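Local coordinates for 336aa long hypothetical dTDP-glucose 4,6-dehydratase (Pyrococcus horikoshii, PDB 2HUN), which probably acts as an NAD-dependent dTDP-glucose 4,6-dehydratase, removing water from a nucleotide-activated sugar, at residues I33-L38 against G61-Y66; K136-E141 against R280-S285; Y182-F187 against I308-K313. One frame throughout, in Å; residues are numbered along the deposited sequence.

Interaction 1: residues I33-L38 against G61-Y66; sequences INIDKL and GDVADY. With NAD (nicotinamide-adenine-dinucleotide), chain C.
K37 and segment 61-66, at D62 and V63, flank the adenine of the bound NAD. The methylenes of K37 lie over one face, with CD 3.1 Å from NAD C5A, while V63 CG2 stands near the rim on the other side of the ring plane, 3.5 Å from NAD N1A. At the edge, D62 and V63 read the base: NAD N6A donates to D62 OD1 (2.8 Å), and V63 N donates to NAD N1A at a nearly straight 167°. The first torsion of K37 (chi1 74°) places CG between the backbone N and the carbonyl carbon, 3.3 Å from NAD C4A, and the extended chain beyond carries CD and CE along the ring. A long flexible lysine thus offers apolar length to the base, and its NZ continues to a salt bridge with E85. The two segments belong to the Rossmann fold, at the C-terminal ends of the adjacent parallel strands 31-36 and 56-60. There D36 supplies the acid that in NAD-binding Rossmann proteins takes the ribose diol: OD1 accepts from NAD O2B (2.6 Å) and OD2 from NAD O3B, though that bond is modelled doubtfully short. OD1 also accepts from L38 N, closing an Asx turn, and M12 N donates to OD2. G61 N bonds D36 O (3.1 Å) from well above the carbonyl plane. I35 CG1 lies 3.7 Å from G61 O. H100 holds D62 OD2, helping to orient the carboxylate whose OD1 meets the adenine.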
loop_
_atom_site.group_PDB
_atom_site.type_symbol
_atom_site.label_atom_id
_atom_site.label_comp_id
_atom_site.label_asym_id
_atom_site.label_seq_id
_atom_site.Cartn_x
_atom_site.Cartn_y
_atom_site.Cartn_z
ATOM N N ILE A 33 -15.461 -22.094 7.646
ATOM C CA ILE A 33 -16.288 -21.103 8.298
ATOM C C ILE A 33 -16.208 -19.945 7.325
ATOM O O ILE A 33 -15.122 -19.427 7.066
ATOM C CB ILE A 33 -15.723 -20.630 9.639
ATOM C CG1 ILE A 33 -15.760 -21.764 10.661
ATOM C CG2 ILE A 33 -16.525 -19.433 10.123
ATOM C CD1 ILE A 33 -15.097 -21.407 11.978
ATOM N N ASN A 34 -17.351 -19.558 6.776
ATOM C CA ASN A 34 -17.417 -18.469 5.818
ATOM C C ASN A 34 -17.957 -17.203 6.463
ATOM O O ASN A 34 -19.094 -17.170 6.926
ATOM C CB ASN A 34 -18.299 -18.897 4.625
ATOM C CG ASN A 34 -18.694 -17.737 3.730
ATOM O OD1 ASN A 34 -18.049 -16.695 3.721
ATOM N ND2 ASN A 34 -19.758 -17.927 2.950
ATOM N N ILE A 35 -17.129 -16.165 6.516
ATOM C CA ILE A 35 -17.567 -14.903 7.084
ATOM C C ILE A 35 -17.753 -13.960 5.908
ATOM O O ILE A 35 -16.831 -13.719 5.131
ATOM C CB ILE A 35 -16.543 -14.332 8.105
ATOM C CG1 ILE A 35 -17.040 -12.987 8.632
ATOM C CG2 ILE A 35 -15.164 -14.202 7.468
ATOM C CD1 ILE A 35 -16.197 -12.408 9.752
ATOM N N ASP A 36 -18.976 -13.472 5.756
ATOM C CA ASP A 36 -19.312 -12.582 4.668
ATOM C C ASP A 36 -20.353 -11.646 5.218
ATOM O O ASP A 36 -21.249 -12.027 5.958
ATOM C CB ASP A 36 -19.878 -13.366 3.483
ATOM C CG ASP A 36 -19.800 -12.592 2.172
ATOM O OD1 ASP A 36 -20.498 -11.573 2.024
ATOM O OD2 ASP A 36 -19.028 -13.014 1.283
ATOM N N LYS A 37 -20.212 -10.406 4.814
ATOM C CA LYS A 37 -21.048 -9.333 5.249
ATOM C C LYS A 37 -22.359 -9.236 4.441
ATOM O O LYS A 37 -23.301 -8.530 4.820
ATOM C CB LYS A 37 -20.170 -8.092 5.138
ATOM C CG LYS A 37 -19.899 -7.555 3.725
ATOM C CD LYS A 37 -19.204 -6.165 3.769
ATOM C CE LYS A 37 -19.336 -5.414 2.437
ATOM N NZ LYS A 37 -18.631 -4.094 2.406
ATOM N N LEU A 38 -22.401 -9.983 3.341
ATOM C CA LEU A 38 -23.543 -10.023 2.429
ATOM C C LEU A 38 -23.802 -8.662 1.801
ATOM O O LEU A 38 -24.920 -8.146 1.836
ATOM C CB LEU A 38 -24.805 -10.521 3.144
ATOM C CG LEU A 38 -24.767 -11.955 3.695
ATOM C CD1 LEU A 38 -26.166 -12.358 4.162
ATOM C CD2 LEU A 38 -24.269 -12.925 2.614
ATOM N N GLY A 61 -21.002 -11.191 8.957
ATOM C CA GLY A 61 -20.270 -10.151 9.655
ATOM C C GLY A 61 -19.208 -9.500 8.792
ATOM O O GLY A 61 -18.897 -9.978 7.697
ATOM N N ASP A 62 -18.644 -8.413 9.307
ATOM C CA ASP A 62 -17.617 -7.630 8.624
ATOM C C ASP A 62 -16.229 -7.993 9.159
ATOM O O ASP A 62 -16.017 -7.991 10.367
ATOM C CB ASP A 62 -17.898 -6.144 8.879
ATOM C CG ASP A 62 -16.973 -5.225 8.117
ATOM O OD1 ASP A 62 -15.894 -5.668 7.679
ATOM O OD2 ASP A 62 -17.327 -4.040 7.976
ATOM N N VAL A 63 -15.285 -8.298 8.269
ATOM C CA VAL A 63 -13.933 -8.644 8.706
ATOM C C VAL A 63 -13.325 -7.503 9.518
ATOM O O VAL A 63 -12.340 -7.687 10.233
ATOM C CB VAL A 63 -12.988 -8.946 7.509
ATOM C CG1 VAL A 63 -13.380 -10.252 6.856
ATOM C CG2 VAL A 63 -13.035 -7.808 6.500
ATOM N N ALA A 64 -13.918 -6.320 9.400
ATOM C CA ALA A 64 -13.453 -5.146 10.128
ATOM C C ALA A 64 -14.000 -5.130 11.557
ATOM O O ALA A 64 -13.730 -4.207 12.322
ATOM C CB ALA A 64 -13.880 -3.882 9.395
ATOM N N ASP A 65 -14.775 -6.150 11.905
ATOM C CA ASP A 65 -15.369 -6.266 13.240
ATOM C C ASP A 65 -14.406 -7.103 14.070
ATOM O O ASP A 65 -14.535 -8.327 14.126
ATOM C CB ASP A 65 -16.723 -6.979 13.147
ATOM C CG ASP A 65 -17.461 -7.029 14.479
ATOM O OD1 ASP A 65 -16.819 -6.857 15.538
ATOM O OD2 ASP A 65 -18.690 -7.258 14.461
ATOM N N TYR A 66 -13.446 -6.445 14.713
ATOM C CA TYR A 66 -12.447 -7.159 15.502
ATOM C C TYR A 66 -13.009 -8.184 16.483
ATOM O O TYR A 66 -12.602 -9.343 16.466
ATOM C CB TYR A 66 -11.538 -6.182 16.262
ATOM C CG TYR A 66 -10.365 -6.898 16.892
ATOM C CD1 TYR A 66 -9.359 -7.446 16.098
ATOM C CD2 TYR A 66 -10.313 -7.124 18.270
ATOM C CE1 TYR A 66 -8.335 -8.209 16.651
ATOM C CE2 TYR A 66 -9.292 -7.886 18.835
ATOM C CZ TYR A 66 -8.310 -8.429 18.020
ATOM O OH TYR A 66 -7.322 -9.216 18.561
HETATM P PA NAD C . -17.261 -10.384 -5.192
HETATM O O1A NAD C . -17.608 -8.957 -5.274
HETATM O O2A NAD C . -18.022 -11.374 -6.007
HETATM O O5B NAD C . -17.416 -10.820 -3.657
HETATM C C5B NAD C . -16.761 -10.147 -2.571
HETATM C C4B NAD C . -17.320 -10.834 -1.318
HETATM O O4B NAD C . -16.704 -10.291 -0.134
HETATM C C3B NAD C . -18.850 -10.595 -1.180
HETATM O O3B NAD C . -19.520 -11.823 -0.851
HETATM C C2B NAD C . -18.934 -9.494 -0.106
HETATM O O2B NAD C . -20.142 -9.436 0.651
HETATM C C1B NAD C . -17.703 -9.792 0.751
HETATM N N9A NAD C . -17.162 -8.614 1.463
HETATM C C8A NAD C . -16.800 -7.422 0.955
HETATM N N7A NAD C . -16.362 -6.637 1.938
HETATM C C5A NAD C . -16.438 -7.313 3.081
HETATM C C6A NAD C . -16.131 -7.024 4.440
HETATM N N6A NAD C . -15.649 -5.857 4.846
HETATM N N1A NAD C . -16.365 -8.050 5.386
HETATM C C2A NAD C . -16.881 -9.290 4.980
HETATM N N3A NAD C . -17.172 -9.559 3.700
HETATM C C4A NAD C . -16.950 -8.586 2.779
HETATM O O3 NAD C . -15.778 -10.447 -5.760
HETATM P PN NAD C . -14.714 -11.578 -6.067
HETATM O O1N NAD C . -14.471 -11.384 -7.526
HETATM O O2N NAD C . -15.201 -12.921 -5.691
HETATM O O5D NAD C . -13.365 -11.088 -5.322
HETATM C C5D NAD C . -12.655 -11.866 -4.354
HETATM C C4D NAD C . -11.224 -11.290 -4.201
HETATM O O4D NAD C . -10.436 -11.565 -5.371
HETATM C C3D NAD C . -11.219 -9.773 -3.973
HETATM O O3D NAD C . -10.257 -9.471 -2.929
HETATM C C2D NAD C . -10.783 -9.203 -5.352
HETATM O O2D NAD C . -10.090 -7.964 -5.173
HETATM C C1D NAD C . -9.910 -10.327 -5.886
HETATM N N1N NAD C . -9.835 -10.416 -7.359
HETATM C C2N NAD C . -10.964 -10.779 -8.167
HETATM C C3N NAD C . -10.805 -10.853 -9.562
HETATM C C7N NAD C . -11.974 -11.249 -10.493
HETATM O O7N NAD C . -11.734 -11.470 -11.687
HETATM N N7N NAD C . -13.199 -11.360 -9.995
HETATM C C4N NAD C . -9.547 -10.570 -10.153
HETATM C C5N NAD C . -8.450 -10.212 -9.342
HETATM C C6N NAD C . -8.578 -10.133 -7.946
#

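Interaction 2: residues K136-E141 against R280-S285; sequences KGSFTE and RYSLDS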
loop_
_atom_site.group_PDB
_atom_site.type_symbol
_atom_site.label_atom_id
_atom_site.label_comp_id
_atom_site.label_asym_id
_atom_site.label_seq_id
_atom_site.Cartn_x
_atom_site.Cartn_y
_atom_site.Cartn_z
ATOM N N LYS A 136 3.802 -3.207 -22.913
ATOM C CA LYS A 136 4.522 -4.386 -23.370
ATOM C C LYS A 136 5.249 -5.085 -22.219
ATOM O O LYS A 136 5.844 -4.438 -21.362
ATOM C CB LYS A 136 5.513 -3.994 -24.465
ATOM C CG LYS A 136 6.140 -5.169 -25.195
ATOM C CD LYS A 136 7.197 -4.691 -26.190
ATOM C CE LYS A 136 7.938 -5.864 -26.818
ATOM N NZ LYS A 136 9.101 -5.414 -27.630
ATOM N N GLY A 137 5.194 -6.415 -22.209
ATOM C CA GLY A 137 5.840 -7.173 -21.151
ATOM C C GLY A 137 4.864 -7.523 -20.040
ATOM O O GLY A 137 3.653 -7.404 -20.216
ATOM N N SER A 138 5.392 -7.961 -18.900
ATOM C CA SER A 138 4.565 -8.350 -17.763
ATOM C C SER A 138 5.258 -8.020 -16.451
ATOM O O SER A 138 6.480 -8.096 -16.357
ATOM C CB SER A 138 4.275 -9.854 -17.805
ATOM O OG SER A 138 3.569 -10.219 -18.977
ATOM N N PHE A 139 4.463 -7.671 -15.442
ATOM C CA PHE A 139 4.970 -7.320 -14.121
ATOM C C PHE A 139 5.315 -8.539 -13.270
ATOM O O PHE A 139 4.578 -9.534 -13.251
ATOM C CB PHE A 139 3.926 -6.483 -13.361
ATOM C CG PHE A 139 3.739 -5.089 -13.902
ATOM C CD1 PHE A 139 4.750 -4.142 -13.785
ATOM C CD2 PHE A 139 2.538 -4.714 -14.504
ATOM C CE1 PHE A 139 4.570 -2.843 -14.257
ATOM C CE2 PHE A 139 2.348 -3.413 -14.980
ATOM C CZ PHE A 139 3.365 -2.477 -14.856
ATOM N N THR A 140 6.439 -8.466 -12.562
ATOM C CA THR A 140 6.820 -9.558 -11.682
ATOM C C THR A 140 6.513 -9.050 -10.280
ATOM O O THR A 140 6.242 -7.862 -10.089
ATOM C CB THR A 140 8.316 -9.897 -11.744
ATOM O OG1 THR A 140 9.046 -8.930 -10.989
ATOM C CG2 THR A 140 8.817 -9.903 -13.187
ATOM N N GLU A 141 6.554 -9.951 -9.309
ATOM C CA GLU A 141 6.277 -9.589 -7.924
ATOM C C GLU A 141 7.343 -8.636 -7.378
ATOM O O GLU A 141 7.187 -8.091 -6.286
ATOM C CB GLU A 141 6.201 -10.855 -7.051
ATOM C CG GLU A 141 5.138 -11.865 -7.487
ATOM C CD GLU A 141 5.593 -12.787 -8.614
ATOM O OE1 GLU A 141 6.680 -12.575 -9.185
ATOM O OE2 GLU A 141 4.850 -13.731 -8.940
ATOM N N ARG A 280 -3.872 -2.248 -20.873
ATOM C CA ARG A 280 -3.461 -3.638 -20.769
ATOM C C ARG A 280 -2.853 -3.938 -19.393
ATOM O O ARG A 280 -2.072 -3.171 -18.847
ATOM C CB ARG A 280 -2.416 -3.902 -21.859
ATOM C CG ARG A 280 -1.765 -5.286 -21.764
ATOM C CD ARG A 280 -0.877 -5.603 -22.979
ATOM N NE ARG A 280 -0.274 -6.940 -22.876
ATOM C CZ ARG A 280 0.910 -7.042 -22.228
ATOM N NH1 ARG A 280 1.478 -5.978 -21.686
ATOM N NH2 ARG A 280 1.500 -8.241 -22.112
ATOM N N TYR A 281 -3.255 -5.073 -18.838
ATOM C CA TYR A 281 -2.766 -5.531 -17.549
ATOM C C TYR A 281 -2.142 -6.880 -17.837
ATOM O O TYR A 281 -2.733 -7.686 -18.548
ATOM C CB TYR A 281 -3.926 -5.678 -16.571
ATOM C CG TYR A 281 -4.535 -4.354 -16.190
ATOM C CD1 TYR A 281 -4.049 -3.632 -15.104
ATOM C CD2 TYR A 281 -5.581 -3.810 -16.933
ATOM C CE1 TYR A 281 -4.591 -2.398 -14.759
ATOM C CE2 TYR A 281 -6.132 -2.572 -16.600
ATOM C CZ TYR A 281 -5.633 -1.875 -15.513
ATOM O OH TYR A 281 -6.182 -0.663 -15.170
ATOM N N SER A 282 -0.949 -7.123 -17.308
ATOM C CA SER A 282 -0.283 -8.389 -17.569
ATOM C C SER A 282 0.623 -8.814 -16.418
ATOM O O SER A 282 1.472 -8.047 -15.966
ATOM C CB SER A 282 0.524 -8.279 -18.865
ATOM O OG SER A 282 1.074 -9.526 -19.229
ATOM N N LEU A 283 0.430 -10.045 -15.949
ATOM C CA LEU A 283 1.217 -10.584 -14.851
ATOM C C LEU A 283 2.148 -11.704 -15.296
ATOM O O LEU A 283 1.778 -12.564 -16.094
ATOM C CB LEU A 283 0.309 -11.133 -13.746
ATOM C CG LEU A 283 -0.716 -10.212 -13.086
ATOM C CD1 LEU A 283 -1.256 -10.908 -11.845
ATOM C CD2 LEU A 283 -0.084 -8.890 -12.709
ATOM N N ASP A 284 3.361 -11.674 -14.756
ATOM C CA ASP A 284 4.373 -12.685 -15.019
ATOM C C ASP A 284 4.198 -13.680 -13.864
ATOM O O ASP A 284 4.541 -13.363 -12.727
ATOM C CB ASP A 284 5.768 -12.055 -14.937
ATOM C CG ASP A 284 6.889 -13.069 -15.110
ATOM O OD1 ASP A 284 6.708 -14.250 -14.724
ATOM O OD2 ASP A 284 7.963 -12.675 -15.615
ATOM N N SER A 285 3.658 -14.863 -14.141
ATOM C CA SER A 285 3.465 -15.852 -13.081
ATOM C C SER A 285 4.507 -16.974 -13.068
ATOM O O SER A 285 4.194 -18.122 -12.751
ATOM C CB SER A 285 2.055 -16.455 -13.162
ATOM O OG SER A 285 1.797 -16.985 -14.449
HETATM O O HOH W 1 8.221 -10.291 -16.889
HETATM O O HOH W 2 6.778 -14.487 -11.430
#
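F139 and L283 form a single backbone bridge between two irregular segments that run in the same general direction, 47° apart. F139 N donates to S282 O (3.1 Å) and D284 N donates to F139 O (2.9 Å), so one residue bonds to both neighbours of L283, the pattern of a parallel bridge. Two residues before F139, G137 has backbone angles (phi 95°) at which a CB would press on the preceding carbonyl O, and glycine fits for that reason. Its own carbonyl is the target of R280, whose chain reaches out extended from CG to NE. NH1 and NH2 both donate end-on to G137 O, each at 3.0 Å, and the oxygen lies close to the guanidinium plane. S282 CB rests against a face of that group, 3.3 Å above its plane. Arginine suits the place because its several N-H groups also serve I134 O and the carboxylate of E247. Small hydroxyls let the chains come close: S138 OG donates to S282 OG (2.6 Å), and S282 OG is bonded in turn to E247. Further along, T140 and D284 lie side by side, with T140 CG2 3.8 Å from D284 OD2. One water donates to both S138 O and D284 OD2 (2.7 Å to the latter), while D284 OD1 accepts from W286 N. E141 is tied by OE2 to N241 N. The contact thereby joins the loop between strand 121-127 and helix 150-168 to the loop that leads into helix 286-292, with L283 and E141 both packed on strand 239-242.

Interaction 3: residues Y182-F187 against I308-K313; sequences YGPYQF and IDWYLK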
loop_
_atom_site.group_PDB
_atom_site.type_symbol
_atom_site.label_atom_id
_atom_site.label_comp_id
_atom_site.label_asym_id
_atom_site.label_seq_id
_atom_site.Cartn_x
_atom_site.Cartn_y
_atom_site.Cartn_z
ATOM N N TYR A 182 -13.201 -15.992 -14.487
ATOM C CA TYR A 182 -14.452 -16.257 -15.188
ATOM C C TYR A 182 -14.835 -17.699 -14.881
ATOM O O TYR A 182 -13.974 -18.533 -14.590
ATOM C CB TYR A 182 -14.293 -16.040 -16.701
ATOM C CG TYR A 182 -13.446 -17.067 -17.418
ATOM C CD1 TYR A 182 -12.061 -16.934 -17.483
ATOM C CD2 TYR A 182 -14.031 -18.169 -18.040
ATOM C CE1 TYR A 182 -11.273 -17.878 -18.157
ATOM C CE2 TYR A 182 -13.257 -19.114 -18.713
ATOM C CZ TYR A 182 -11.882 -18.962 -18.768
ATOM O OH TYR A 182 -11.119 -19.889 -19.442
ATOM N N GLY A 183 -16.132 -17.984 -14.919
ATOM C CA GLY A 183 -16.602 -19.322 -14.626
ATOM C C GLY A 183 -17.915 -19.272 -13.868
ATOM O O GLY A 183 -18.559 -18.218 -13.813
ATOM N N PRO A 184 -18.331 -20.390 -13.252
ATOM C CA PRO A 184 -19.586 -20.463 -12.494
ATOM C C PRO A 184 -19.734 -19.394 -11.417
ATOM O O PRO A 184 -18.755 -18.980 -10.791
ATOM C CB PRO A 184 -19.546 -21.868 -11.895
ATOM C CG PRO A 184 -18.746 -22.648 -12.918
ATOM C CD PRO A 184 -17.632 -21.690 -13.242
ATOM N N TYR A 185 -20.966 -18.943 -11.215
ATOM C CA TYR A 185 -21.275 -17.957 -10.187
ATOM C C TYR A 185 -20.795 -16.518 -10.382
ATOM O O TYR A 185 -20.800 -15.735 -9.432
ATOM C CB TYR A 185 -20.787 -18.473 -8.833
ATOM C CG TYR A 185 -21.388 -19.809 -8.449
ATOM C CD1 TYR A 185 -22.715 -19.903 -8.016
ATOM C CD2 TYR A 185 -20.638 -20.984 -8.538
ATOM C CE1 TYR A 185 -23.280 -21.137 -7.676
ATOM C CE2 TYR A 185 -21.191 -22.222 -8.204
ATOM C CZ TYR A 185 -22.511 -22.290 -7.772
ATOM O OH TYR A 185 -23.047 -23.510 -7.421
ATOM N N GLN A 186 -20.373 -16.160 -11.591
ATOM C CA GLN A 186 -19.960 -14.779 -11.844
ATOM C C GLN A 186 -21.225 -13.997 -12.209
ATOM O O GLN A 186 -22.037 -14.481 -12.998
ATOM C CB GLN A 186 -18.963 -14.710 -13.001
ATOM C CG GLN A 186 -18.474 -13.297 -13.308
ATOM C CD GLN A 186 -17.290 -13.280 -14.271
ATOM O OE1 GLN A 186 -17.333 -13.897 -15.332
ATOM N NE2 GLN A 186 -16.230 -12.564 -13.897
ATOM N N PHE A 187 -21.401 -12.800 -11.650
ATOM C CA PHE A 187 -22.595 -12.006 -11.952
ATOM C C PHE A 187 -22.745 -11.728 -13.453
ATOM O O PHE A 187 -21.766 -11.447 -14.142
ATOM C CB PHE A 187 -22.589 -10.710 -11.140
ATOM C CG PHE A 187 -23.244 -10.851 -9.792
ATOM C CD1 PHE A 187 -22.994 -11.966 -8.997
ATOM C CD2 PHE A 187 -24.113 -9.875 -9.319
ATOM C CE1 PHE A 187 -23.603 -12.106 -7.745
ATOM C CE2 PHE A 187 -24.728 -10.002 -8.069
ATOM C CZ PHE A 187 -24.472 -11.119 -7.281
ATOM N N ILE A 308 -19.928 -21.992 -20.422
ATOM C CA ILE A 308 -21.126 -21.955 -21.256
ATOM C C ILE A 308 -22.130 -22.973 -20.714
ATOM O O ILE A 308 -23.290 -22.640 -20.465
ATOM C CB ILE A 308 -20.797 -22.298 -22.733
ATOM C CG1 ILE A 308 -19.976 -21.164 -23.358
ATOM C CG2 ILE A 308 -22.090 -22.542 -23.518
ATOM C CD1 ILE A 308 -19.368 -21.495 -24.711
ATOM N N ASP A 309 -21.674 -24.209 -20.517
ATOM C CA ASP A 309 -22.534 -25.268 -20.001
ATOM C C ASP A 309 -23.173 -24.891 -18.666
ATOM O O ASP A 309 -24.366 -25.106 -18.466
ATOM C CB ASP A 309 -21.744 -26.567 -19.819
ATOM C CG ASP A 309 -21.211 -27.119 -21.128
ATOM O OD1 ASP A 309 -21.452 -26.498 -22.184
ATOM O OD2 ASP A 309 -20.548 -28.175 -21.096
ATOM N N TRP A 310 -22.383 -24.330 -17.754
ATOM C CA TRP A 310 -22.900 -23.954 -16.441
ATOM C C TRP A 310 -24.029 -22.929 -16.505
ATOM O O TRP A 310 -25.057 -23.097 -15.852
ATOM C CB TRP A 310 -21.786 -23.395 -15.549
ATOM C CG TRP A 310 -22.211 -23.262 -14.114
ATOM C CD1 TRP A 310 -22.141 -24.224 -13.151
ATOM C CD2 TRP A 310 -22.836 -22.125 -13.500
ATOM N NE1 TRP A 310 -22.685 -23.760 -11.974
ATOM C CE2 TRP A 310 -23.121 -22.475 -12.162
ATOM C CE3 TRP A 310 -23.186 -20.845 -13.950
ATOM C CZ2 TRP A 310 -23.739 -21.593 -11.267
ATOM C CZ3 TRP A 310 -23.800 -19.965 -13.062
ATOM C CH2 TRP A 310 -24.072 -20.347 -11.733
ATOM N N TYR A 311 -23.833 -21.864 -17.277
ATOM C CA TYR A 311 -24.843 -20.819 -17.386
ATOM C C TYR A 311 -26.113 -21.261 -18.091
ATOM O O TYR A 311 -27.204 -20.776 -17.777
ATOM C CB TYR A 311 -24.272 -19.578 -18.082
ATOM C CG TYR A 311 -23.487 -18.703 -17.135
ATOM C CD1 TYR A 311 -22.152 -18.978 -16.851
ATOM C CD2 TYR A 311 -24.108 -17.662 -16.444
ATOM C CE1 TYR A 311 -21.455 -18.243 -15.896
ATOM C CE2 TYR A 311 -23.423 -16.925 -15.484
ATOM C CZ TYR A 311 -22.095 -17.224 -15.215
ATOM O OH TYR A 311 -21.419 -16.534 -14.239
ATOM N N LEU A 312 -25.985 -22.178 -19.041
ATOM C CA LEU A 312 -27.162 -22.646 -19.748
ATOM C C LEU A 312 -28.002 -23.552 -18.834
ATOM O O LEU A 312 -29.232 -23.499 -18.873
ATOM C CB LEU A 312 -26.748 -23.361 -21.041
ATOM C CG LEU A 312 -26.098 -22.417 -22.059
ATOM C CD1 LEU A 312 -25.734 -23.169 -23.329
ATOM C CD2 LEU A 312 -27.059 -21.276 -22.372
ATOM N N LYS A 313 -27.337 -24.335 -17.977
ATOM C CA LYS A 313 -28.017 -25.246 -17.046
ATOM C C LYS A 313 -28.382 -24.625 -15.701
ATOM O O LYS A 313 -29.017 -25.267 -14.865
ATOM C CB LYS A 313 -27.145 -26.479 -16.769
ATOM C CG LYS A 313 -27.636 -27.342 -15.597
ATOM C CD LYS A 313 -26.494 -28.060 -14.889
ATOM C CE LYS A 313 -26.986 -28.719 -13.603
ATOM N NZ LYS A 313 -28.136 -27.987 -12.978
HETATM O O HOH W 3 -22.640 -25.406 -9.297
#
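W310 meets P184 and Y185 from a CG that stands anti to the backbone N (chi1 -168°), the turn of the indole being set separately by chi2; in Y311, CG lies beside the backbone N, and the phenol hydroxyl ends near Q186. P184 CB sits over the five-membered ring of W310, 3.5 Å from its centroid and only 3° off the normal, a CH-pi contact. The far corner of the same indole, CZ2, comes 3.6 Å above the centre of the Y185 ring, an edge-to-face pair with planes at 55°. A water joins Y185 OH (2.7 Å) to W310 NE1 (3.1 Å). G183-Q186 is a type II beta turn, in which proline at the second position is well suited and Y185 takes the positive phi of the third; a CB on G183 would strike P184 CD. Y311 OH donates to Q186 O, which lies near the plane of the Y311 ring, though the modelled length is doubtfully short. W317 adds edge-to-face rings to both Y185 and W310. Attraction between helix 300-313 and this turn therefore probably rests largely on C-H and ring surface, with the phenol hydroxyl a likely, though doubtfully modelled, partner for the Q186 carbonyl.

Overall arrangement
The three contacts lie at different distances from NAD and do not touch one another. Interaction 1 holds the adenosine end of NAD directly; the nearest atoms of interactions 1 and 3 are about 9 Å apart (centres 26 Å apart). Segment 182-187 follows N181, whose backbone N bonds NAD, and the side chain of Q186 is about 5 Å from the cofactor. Interaction 2 lies across the chain's centre from interaction 1, their centres 32 Å apart, yet the side chain of L283 comes within about 8 Å of NAD. Interactions 2 and 3 alternate along the sequence, 136-141, 182-187, 280-285, 308-313, so both tie the later part of the chain back to earlier loops.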